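Local coordinates for protein MJ1225 (Methanocaldococcus jannaschii, PDB 3KH5), which binds adenine nucleotides through its four CBS domains and is a putative archaeal counterpart of the gamma subunit of AMP-activated protein kinase, at the adenosine-5'-diphosphate site. Residues are numbered along the deposited sequence; one frame, centred on the assembly and turned at random.

Contact 1: the adenosine-5'-diphosphate site. Residues 10, 13-15, 35-39, 130, 132, 134-135, 138, 180. With ADP (adenosine-5'-diphosphate), chain B.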
loop_
_atom_site.group_PDB
_atom_site.type_symbol
_atom_site.label_atom_id
_atom_site.label_comp_id
_atom_site.label_asym_id
_atom_site.label_seq_id
_atom_site.Cartn_x
_atom_site.Cartn_y
_atom_site.Cartn_z
ATOM N N GLN A 10 6.196 -0.547 17.004
ATOM C CA GLN A 10 5.896 0.855 17.221
ATOM C C GLN A 10 4.987 1.014 18.418
ATOM O O GLN A 10 3.839 0.550 18.435
ATOM C CB GLN A 10 5.246 1.416 15.971
ATOM C CG GLN A 10 4.785 0.305 15.057
ATOM C CD GLN A 10 3.645 0.701 14.167
ATOM O OE1 GLN A 10 3.532 0.220 13.008
ATOM N NE2 GLN A 10 2.768 1.565 14.688
ATOM N N LYS A 13 -0.187 3.872 19.827
ATOM C CA LYS A 13 -1.506 3.279 19.685
ATOM C C LYS A 13 -1.769 2.949 18.218
ATOM O O LYS A 13 -1.419 3.718 17.318
ATOM C CB LYS A 13 -2.589 4.223 20.229
ATOM C CG LYS A 13 -2.629 5.638 19.612
ATOM C CD LYS A 13 -1.682 6.621 20.308
ATOM C CE LYS A 13 -2.195 7.031 21.683
ATOM N NZ LYS A 13 -1.127 7.673 22.508
ATOM N N ILE A 14 -2.382 1.801 17.973
ATOM C CA ILE A 14 -2.682 1.431 16.603
ATOM C C ILE A 14 -4.028 2.017 16.216
ATOM O O ILE A 14 -5.024 1.841 16.922
ATOM C CB ILE A 14 -2.621 -0.098 16.386
ATOM C CG1 ILE A 14 -1.237 -0.639 16.782
ATOM C CG2 ILE A 14 -2.958 -0.469 14.938
ATOM C CD1 ILE A 14 -0.037 0.155 16.220
ATOM N N VAL A 15 -4.032 2.743 15.102
ATOM C CA VAL A 15 -5.253 3.309 14.535
ATOM C C VAL A 15 -6.086 2.190 13.902
ATOM O O VAL A 15 -5.607 1.464 13.027
ATOM C CB VAL A 15 -4.938 4.428 13.504
ATOM C CG1 VAL A 15 -6.197 4.876 12.787
ATOM C CG2 VAL A 15 -4.274 5.616 14.191
ATOM N N TYR A 35 -2.202 6.857 7.897
ATOM C CA TYR A 35 -2.048 5.404 7.908
ATOM C C TYR A 35 -2.906 4.747 6.855
ATOM O O TYR A 35 -4.137 4.837 6.876
ATOM C CB TYR A 35 -2.330 4.819 9.292
ATOM C CG TYR A 35 -1.381 5.367 10.319
ATOM C CD1 TYR A 35 -0.004 5.367 10.085
ATOM C CD2 TYR A 35 -1.848 5.919 11.508
ATOM C CE1 TYR A 35 0.884 5.887 11.015
ATOM C CE2 TYR A 35 -0.965 6.442 12.450
ATOM C CZ TYR A 35 0.399 6.423 12.196
ATOM O OH TYR A 35 1.277 6.937 13.121
ATOM N N ARG A 36 -2.224 4.083 5.932
ATOM C CA ARG A 36 -2.886 3.439 4.815
ATOM C C ARG A 36 -3.131 1.933 5.043
ATOM O O ARG A 36 -3.418 1.195 4.097
ATOM C CB ARG A 36 -2.113 3.724 3.517
ATOM C CG ARG A 36 -2.569 4.999 2.767
ATOM C CD ARG A 36 -2.602 6.271 3.637
ATOM N NE ARG A 36 -3.449 7.318 3.056
ATOM C CZ ARG A 36 -3.033 8.536 2.709
ATOM N NH1 ARG A 36 -1.768 8.900 2.890
ATOM N NH2 ARG A 36 -3.894 9.402 2.186
ATOM N N ARG A 37 -3.032 1.493 6.299
ATOM C CA ARG A 37 -3.306 0.099 6.678
ATOM C C ARG A 37 -4.046 0.066 8.013
ATOM O O ARG A 37 -3.466 0.368 9.059
ATOM C CB ARG A 37 -2.000 -0.701 6.773
ATOM C CG ARG A 37 -2.153 -2.168 7.209
ATOM C CD ARG A 37 -0.798 -2.819 7.544
ATOM N NE ARG A 37 0.204 -2.554 6.513
ATOM C CZ ARG A 37 0.432 -3.324 5.452
ATOM N NH1 ARG A 37 -0.255 -4.446 5.268
ATOM N NH2 ARG A 37 1.362 -2.967 4.572
ATOM N N LEU A 38 -5.328 -0.295 7.973
ATOM C CA LEU A 38 -6.170 -0.254 9.172
ATOM C C LEU A 38 -6.728 -1.612 9.606
ATOM O O LEU A 38 -7.600 -2.169 8.917
ATOM C CB LEU A 38 -7.334 0.732 8.986
ATOM C CG LEU A 38 -7.080 2.193 8.597
ATOM C CD1 LEU A 38 -8.403 2.922 8.407
ATOM C CD2 LEU A 38 -6.220 2.911 9.626
ATOM N N PRO A 39 -6.244 -2.146 10.753
ATOM C CA PRO A 39 -6.881 -3.310 11.371
ATOM C C PRO A 39 -8.333 -3.020 11.709
ATOM O O PRO A 39 -8.671 -1.912 12.143
ATOM C CB PRO A 39 -6.078 -3.514 12.662
ATOM C CG PRO A 39 -4.753 -2.930 12.373
ATOM C CD PRO A 39 -5.031 -1.743 11.493
ATOM N N LEU A 130 1.434 -3.611 15.916
ATOM C CA LEU A 130 1.542 -3.866 14.485
ATOM C C LEU A 130 2.989 -3.645 14.064
ATOM O O LEU A 130 3.649 -2.721 14.543
ATOM C CB LEU A 130 0.624 -2.936 13.688
ATOM C CG LEU A 130 0.606 -3.115 12.164
ATOM C CD1 LEU A 130 -0.717 -3.720 11.713
ATOM C CD2 LEU A 130 0.804 -1.767 11.502
ATOM N N THR A 132 5.541 -3.518 10.447
ATOM C CA THR A 132 5.575 -3.426 8.992
ATOM C C THR A 132 7.007 -3.654 8.541
ATOM O O THR A 132 7.923 -3.691 9.370
ATOM C CB THR A 132 5.121 -2.039 8.494
ATOM O OG1 THR A 132 6.103 -1.057 8.850
ATOM C CG2 THR A 132 3.770 -1.649 9.094
ATOM N N ARG A 134 8.957 -1.591 6.893
ATOM C CA ARG A 134 9.718 -0.376 7.215
ATOM C C ARG A 134 10.254 -0.411 8.650
ATOM O O ARG A 134 11.408 -0.053 8.889
ATOM C CB ARG A 134 8.857 0.883 6.996
ATOM C CG ARG A 134 9.638 2.213 6.979
ATOM C CD ARG A 134 8.929 3.332 6.187
ATOM N NE ARG A 134 8.402 2.857 4.906
ATOM C CZ ARG A 134 7.168 3.074 4.450
ATOM N NH1 ARG A 134 6.307 3.814 5.151
ATOM N NH2 ARG A 134 6.803 2.571 3.273
ATOM N N ASP A 135 9.408 -0.838 9.591
ATOM C CA ASP A 135 9.785 -0.950 11.007
ATOM C C ASP A 135 11.021 -1.832 11.163
ATOM O O ASP A 135 11.925 -1.525 11.945
ATOM C CB ASP A 135 8.652 -1.571 11.832
ATOM C CG ASP A 135 7.462 -0.644 12.024
ATOM O OD1 ASP A 135 7.617 0.594 11.947
ATOM O OD2 ASP A 135 6.355 -1.171 12.280
ATOM N N ARG A 138 14.190 -0.294 9.360
ATOM C CA ARG A 138 14.642 0.772 10.255
ATOM C C ARG A 138 15.440 0.194 11.421
ATOM O O ARG A 138 16.482 0.737 11.792
ATOM C CB ARG A 138 13.453 1.599 10.768
ATOM C CG ARG A 138 13.835 2.873 11.523
ATOM C CD ARG A 138 12.615 3.712 11.905
ATOM N NE ARG A 138 12.072 4.463 10.771
ATOM C CZ ARG A 138 10.900 4.222 10.188
ATOM N NH1 ARG A 138 10.113 3.246 10.629
ATOM N NH2 ARG A 138 10.507 4.966 9.162
ATOM N N ARG A 180 1.054 -1.851 -5.234
ATOM C CA ARG A 180 0.602 -0.509 -4.846
ATOM C C ARG A 180 1.229 0.600 -5.683
ATOM O O ARG A 180 0.639 1.670 -5.827
ATOM C CB ARG A 180 0.917 -0.229 -3.375
ATOM C CG ARG A 180 0.122 -1.060 -2.383
ATOM C CD ARG A 180 0.762 -1.029 -1.000
ATOM N NE ARG A 180 1.002 0.330 -0.509
ATOM C CZ ARG A 180 1.501 0.617 0.691
ATOM N NH1 ARG A 180 1.813 -0.358 1.540
ATOM N NH2 ARG A 180 1.686 1.882 1.050
HETATM P PB ADP B . 1.336 1.053 5.367
HETATM O O1B ADP B . 0.719 2.256 5.972
HETATM O O2B ADP B . 1.824 1.333 3.844
HETATM O O3B ADP B . 0.315 -0.172 5.229
HETATM P PA ADP B . 4.039 1.245 5.938
HETATM O O1A ADP B . 4.027 2.604 5.308
HETATM O O2A ADP B . 5.217 0.855 7.014
HETATM O O3A ADP B . 2.604 0.499 6.187
HETATM O "O5'" ADP B . 3.478 1.983 7.304
HETATM C "C5'" ADP B . 3.626 3.400 7.640
HETATM C "C4'" ADP B . 4.255 3.623 9.049
HETATM O "O4'" ADP B . 3.282 3.918 10.101
HETATM C "C3'" ADP B . 4.995 2.347 9.459
HETATM O "O3'" ADP B . 6.312 2.670 9.951
HETATM C "C2'" ADP B . 4.144 1.702 10.549
HETATM O "O2'" ADP B . 5.007 1.431 11.657
HETATM C "C1'" ADP B . 3.086 2.744 10.955
HETATM N N9 ADP B . 1.630 2.328 10.838
HETATM C C8 ADP B . 1.051 1.738 9.787
HETATM N N7 ADP B . -0.245 1.537 10.041
HETATM C C5 ADP B . -0.503 2.006 11.259
HETATM C C6 ADP B . -1.651 2.076 12.050
HETATM N N6 ADP B . -2.813 1.601 11.607
HETATM N N1 ADP B . -1.566 2.630 13.275
HETATM C C2 ADP B . -0.411 3.103 13.732
HETATM N N3 ADP B . 0.697 3.051 13.000
HETATM C C4 ADP B . 0.687 2.508 11.767
HETATM O O HOH W 1 -1.093 -0.580 3.296
#
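The adenine of this ADP lies between an aromatic ring and an aliphatic branch. Tyr35 stacks almost parallel on one face, its CD1 standing 3.4 Å from ADP C4; CG stands anti to the carbonyl carbon (chi1 -61°), which lays the phenol along the base. Leu130 comes over the five-membered ring from the opposite face with its CD2 methyl. The edge of the base is read by main chain: Val15 N donates to ADP N1 at 3.1 Å, while the amino group ADP N6 gives one hydrogen to Val15 O, on a lone pair in the carbonyl plane, and another to Arg37 O at 2.9 Å, nearly along the C=O axis. This donor and acceptor pattern matches adenine and would probably be wrong for guanine, whose N1 carries a hydrogen.

At the ribose, Asp135 OD1 accepts hydrogen bonds from both hydroxyls, ADP O2' at 2.8 Å through its syn lone pair and ADP O3' from above the carboxylate plane. Thr132 N holds the other oxygen, Asp135 OD2, and so positions the carboxylate. Gln10, poorly ordered, lies near the 2'-hydroxyl. Thr132 OG1, flanked by its own backbone N and carbonyl carbon (chi1 69°), reaches ADP O2A of the alpha-phosphate at 2.8 Å. Arg134 NH1 forms a salt bridge to ADP O1A, the oxygen lying well out of the guanidinium plane. On the beta-phosphate, Arg180 grips ADP O2B end-on with NH1 and NH2, each at 2.9 Å, and Arg37 NE pairs by charge with ADP O3B at 2.7 Å. Elements of two CBS domains, with an arginine reaching in from a third, thus form a nucleotide pocket, probably a regulatory sensing site as in gamma-AMPK.

Contact 2: the adenosine-5'-diphosphate site. Residues 37, 51, 53, 55-56, 91, 94-95, 114-119, 180. With ADP (adenosine-5'-diphosphate), chain C.
Strand 48-53 and the start of helix 54-63 carry the ribose-phosphate motif of a CBS domain, a threonine followed three residues later by an aspartate, here Thr53 and Asp56. The aspartate divides its carboxylate between the two ribose hydroxyls: Asp56 OD1 accepts from the 3'-hydroxyl, ADP O3', above the carboxylate plane, and Asp56 OD2 accepts from the 2'-hydroxyl, ADP O2', at 2.6 Å on its syn lone pair. The anti lone pair of Asp56 OD2 receives Thr53 N at 2.9 Å, a second-shell bond that fixes the rotation of the carboxylate. Thr53 OG1, flanked by both the backbone N and the carbonyl carbon (chi1 73°), meets ADP O2A of the alpha-phosphate.

The adenine is sandwiched between two aliphatic branches: Ile51 CG2 stands over one face and Val115 CG1 over the other, 3.6 Å from ADP C5. Main chain again reads its edge, Ile95 N donating to ADP N1 at 2.8 Å and ADP N6 giving hydrogens to Ile95 O and Gly117 O.

Arg37 turns the tip of its side chain to the beta-phosphate. CG is anti to the backbone N (chi1 178°) and the chain bends at chi3, so that Arg37 NH1 meets ADP O3B at 2.8 Å within the guanidinium plane while NH2 spans ADP O3B and O2B. Arg180 NH1 adds an in-plane bond to ADP O2B at 3.1 Å, and this concentration of positive charge is likely to stabilise the phosphate's negative charge. An alanine in place of Arg37 would probably weaken the hold on the beta-phosphate, since both terminal nitrogens and their charge would be gone. At the far edge of the base water 3 links ADP N3 to the carboxylate of Glu91, its oxygen standing 2.7 Å from Glu91 OE1.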
loop_
_atom_site.group_PDB
_atom_site.type_symbol
_atom_site.label_atom_id
_atom_site.label_comp_id
_atom_site.label_asym_id
_atom_site.label_seq_id
_atom_site.Cartn_x
_atom_site.Cartn_y
_atom_site.Cartn_z
ATOM N N ARG A 37 -3.032 1.493 6.299
ATOM C CA ARG A 37 -3.306 0.099 6.678
ATOM C C ARG A 37 -4.046 0.066 8.013
ATOM O O ARG A 37 -3.466 0.368 9.059
ATOM C CB ARG A 37 -2.000 -0.701 6.773
ATOM C CG ARG A 37 -2.153 -2.168 7.209
ATOM C CD ARG A 37 -0.798 -2.819 7.544
ATOM N NE ARG A 37 0.204 -2.554 6.513
ATOM C CZ ARG A 37 0.432 -3.324 5.452
ATOM N NH1 ARG A 37 -0.255 -4.446 5.268
ATOM N NH2 ARG A 37 1.362 -2.967 4.572
ATOM N N ILE A 51 -8.861 -6.461 8.108
ATOM C CA ILE A 51 -7.893 -5.411 7.798
ATOM C C ILE A 51 -8.307 -4.746 6.482
ATOM O O ILE A 51 -8.841 -5.408 5.587
ATOM C CB ILE A 51 -6.437 -5.965 7.746
ATOM C CG1 ILE A 51 -5.407 -4.826 7.691
ATOM C CG2 ILE A 51 -6.255 -6.972 6.599
ATOM C CD1 ILE A 51 -4.011 -5.226 8.161
ATOM N N THR A 53 -6.882 -1.764 3.594
ATOM C CA THR A 53 -5.801 -0.897 3.136
ATOM C C THR A 53 -6.283 -0.115 1.924
ATOM O O THR A 53 -7.402 -0.326 1.448
ATOM C CB THR A 53 -4.548 -1.697 2.723
ATOM O OG1 THR A 53 -4.798 -2.365 1.479
ATOM C CG2 THR A 53 -4.151 -2.724 3.794
ATOM N N MET A 55 -5.350 -0.457 -1.042
ATOM C CA MET A 55 -5.523 -1.398 -2.144
ATOM C C MET A 55 -6.928 -1.969 -2.199
ATOM O O MET A 55 -7.473 -2.170 -3.281
ATOM C CB MET A 55 -4.498 -2.524 -2.062
ATOM C CG MET A 55 -3.225 -2.183 -2.789
ATOM S SD MET A 55 -3.484 -2.304 -4.564
ATOM C CE MET A 55 -2.985 -0.629 -5.000
ATOM N N ASP A 56 -7.519 -2.221 -1.038
ATOM C CA ASP A 56 -8.913 -2.652 -0.977
ATOM C C ASP A 56 -9.846 -1.572 -1.508
ATOM O O ASP A 56 -10.873 -1.872 -2.124
ATOM C CB ASP A 56 -9.298 -2.983 0.458
ATOM C CG ASP A 56 -8.543 -4.169 0.999
ATOM O OD1 ASP A 56 -8.590 -5.240 0.359
ATOM O OD2 ASP A 56 -7.918 -4.035 2.074
ATOM N N GLU A 91 -10.520 -7.340 4.147
ATOM C CA GLU A 91 -10.005 -8.693 4.108
ATOM C C GLU A 91 -10.195 -9.348 5.473
ATOM O O GLU A 91 -9.865 -8.757 6.502
ATOM C CB GLU A 91 -8.548 -8.686 3.663
ATOM C CG GLU A 91 -8.414 -8.349 2.173
ATOM C CD GLU A 91 -8.980 -9.450 1.290
ATOM O OE1 GLU A 91 -8.577 -10.618 1.503
ATOM O OE2 GLU A 91 -9.807 -9.161 0.391
ATOM N N VAL A 94 -7.047 -12.598 8.571
ATOM C CA VAL A 94 -5.897 -11.701 8.604
ATOM C C VAL A 94 -4.619 -12.483 8.903
ATOM O O VAL A 94 -4.624 -13.411 9.709
ATOM C CB VAL A 94 -6.117 -10.569 9.651
ATOM C CG1 VAL A 94 -4.951 -9.582 9.673
ATOM C CG2 VAL A 94 -7.423 -9.840 9.376
ATOM N N ILE A 95 -3.531 -12.122 8.232
ATOM C CA ILE A 95 -2.223 -12.633 8.603
ATOM C C ILE A 95 -1.704 -11.821 9.790
ATOM O O ILE A 95 -1.426 -10.621 9.661
ATOM C CB ILE A 95 -1.233 -12.572 7.426
ATOM C CG1 ILE A 95 -1.674 -13.541 6.324
ATOM C CG2 ILE A 95 0.185 -12.906 7.894
ATOM C CD1 ILE A 95 -0.925 -13.376 5.023
ATOM N N ASN A 114 3.408 -12.357 1.038
ATOM C CA ASN A 114 3.019 -11.169 0.263
ATOM C C ASN A 114 2.187 -10.146 1.053
ATOM O O ASN A 114 1.140 -9.666 0.593
ATOM C CB ASN A 114 2.291 -11.596 -1.019
ATOM C CG ASN A 114 2.342 -10.538 -2.103
ATOM O OD1 ASN A 114 3.321 -9.800 -2.227
ATOM N ND2 ASN A 114 1.284 -10.466 -2.908
ATOM N N VAL A 115 2.651 -9.848 2.260
ATOM C CA VAL A 115 2.076 -8.799 3.093
ATOM C C VAL A 115 3.222 -7.879 3.502
ATOM O O VAL A 115 4.378 -8.313 3.587
ATOM C CB VAL A 115 1.344 -9.369 4.333
ATOM C CG1 VAL A 115 -0.046 -9.864 3.958
ATOM C CG2 VAL A 115 2.164 -10.470 5.008
ATOM N N GLY A 116 2.916 -6.604 3.718
ATOM C CA GLY A 116 3.922 -5.627 4.118
ATOM C C GLY A 116 3.779 -5.180 5.559
ATOM O O GLY A 116 4.615 -4.432 6.062
ATOM N N GLY A 117 2.718 -5.634 6.221
ATOM C CA GLY A 117 2.425 -5.235 7.601
ATOM C C GLY A 117 1.510 -6.266 8.225
ATOM O O GLY A 117 0.650 -6.829 7.544
ATOM N N ALA A 118 1.697 -6.524 9.516
ATOM C CA ALA A 118 0.919 -7.549 10.213
ATOM C C ALA A 118 0.562 -7.131 11.636
ATOM O O ALA A 118 1.446 -6.721 12.394
ATOM C CB ALA A 118 1.679 -8.877 10.226
ATOM N N PRO A 119 -0.730 -7.232 12.004
ATOM C CA PRO A 119 -1.126 -7.014 13.390
ATOM C C PRO A 119 -0.414 -8.001 14.315
ATOM O O PRO A 119 -0.221 -9.165 13.953
ATOM C CB PRO A 119 -2.633 -7.297 13.372
ATOM C CG PRO A 119 -3.047 -7.044 11.968
ATOM C CD PRO A 119 -1.894 -7.543 11.152
ATOM N N ARG A 180 1.054 -1.851 -5.234
ATOM C CA ARG A 180 0.602 -0.509 -4.846
ATOM C C ARG A 180 1.229 0.600 -5.683
ATOM O O ARG A 180 0.639 1.670 -5.827
ATOM C CB ARG A 180 0.917 -0.229 -3.375
ATOM C CG ARG A 180 0.122 -1.060 -2.383
ATOM C CD ARG A 180 0.762 -1.029 -1.000
ATOM N NE ARG A 180 1.002 0.330 -0.509
ATOM C CZ ARG A 180 1.501 0.617 0.691
ATOM N NH1 ARG A 180 1.813 -0.358 1.540
ATOM N NH2 ARG A 180 1.686 1.882 1.050
HETATM P PB ADP C . 0.748 -4.931 1.533
HETATM O O1B ADP C . 1.525 -5.621 0.465
HETATM O O2B ADP C . 1.257 -3.399 1.746
HETATM O O3B ADP C . 0.856 -5.632 2.988
HETATM P PA ADP C . -1.270 -3.709 0.326
HETATM O O1A ADP C . -1.355 -3.807 -1.148
HETATM O O2A ADP C . -2.261 -2.625 1.032
HETATM O O3A ADP C . -0.811 -4.901 1.264
HETATM O "O5'" ADP C . -2.648 -4.618 0.350
HETATM C "C5'" ADP C . -2.943 -5.717 -0.568
HETATM C "C4'" ADP C . -4.066 -6.654 -0.024
HETATM O "O4'" ADP C . -3.499 -7.434 1.077
HETATM C "C3'" ADP C . -5.316 -5.939 0.532
HETATM O "O3'" ADP C . -6.482 -6.679 0.149
HETATM C "C2'" ADP C . -5.102 -5.989 2.048
HETATM O "O2'" ADP C . -6.342 -5.987 2.774
HETATM C "C1'" ADP C . -4.390 -7.326 2.214
HETATM N N9 ADP C . -3.580 -7.355 3.468
HETATM C C8 ADP C . -2.689 -6.463 3.917
HETATM N N7 ADP C . -2.192 -6.884 5.086
HETATM C C5 ADP C . -2.771 -8.045 5.376
HETATM C C6 ADP C . -2.672 -8.949 6.426
HETATM N N6 ADP C . -1.848 -8.724 7.445
HETATM N N1 ADP C . -3.429 -10.060 6.393
HETATM C C2 ADP C . -4.259 -10.307 5.387
HETATM N N3 ADP C . -4.376 -9.465 4.371
HETATM C C4 ADP C . -3.647 -8.339 4.346
HETATM O O HOH W 2 0.347 -7.568 -0.960
HETATM O O HOH W 3 -6.054 -11.002 2.407
#

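Contact 1 and contact 2 lie side by side, the centres of their C-alpha atoms about 9 Å apart, and share Arg37 and Arg180. Each arginine serves both nucleotides: strand 37-41 supplies Arg37, whereas Arg180 comes from a loop in another CBS domain, just before strand 181-186, and reaches across to the paired beta-phosphates. The two diphosphates therefore converge on a common pair of guanidinium groups that would offset their mutual repulsion. Occupancy of one site could influence the other through these residues, although the structure alone does not show such coupling within the single four-repeat chain.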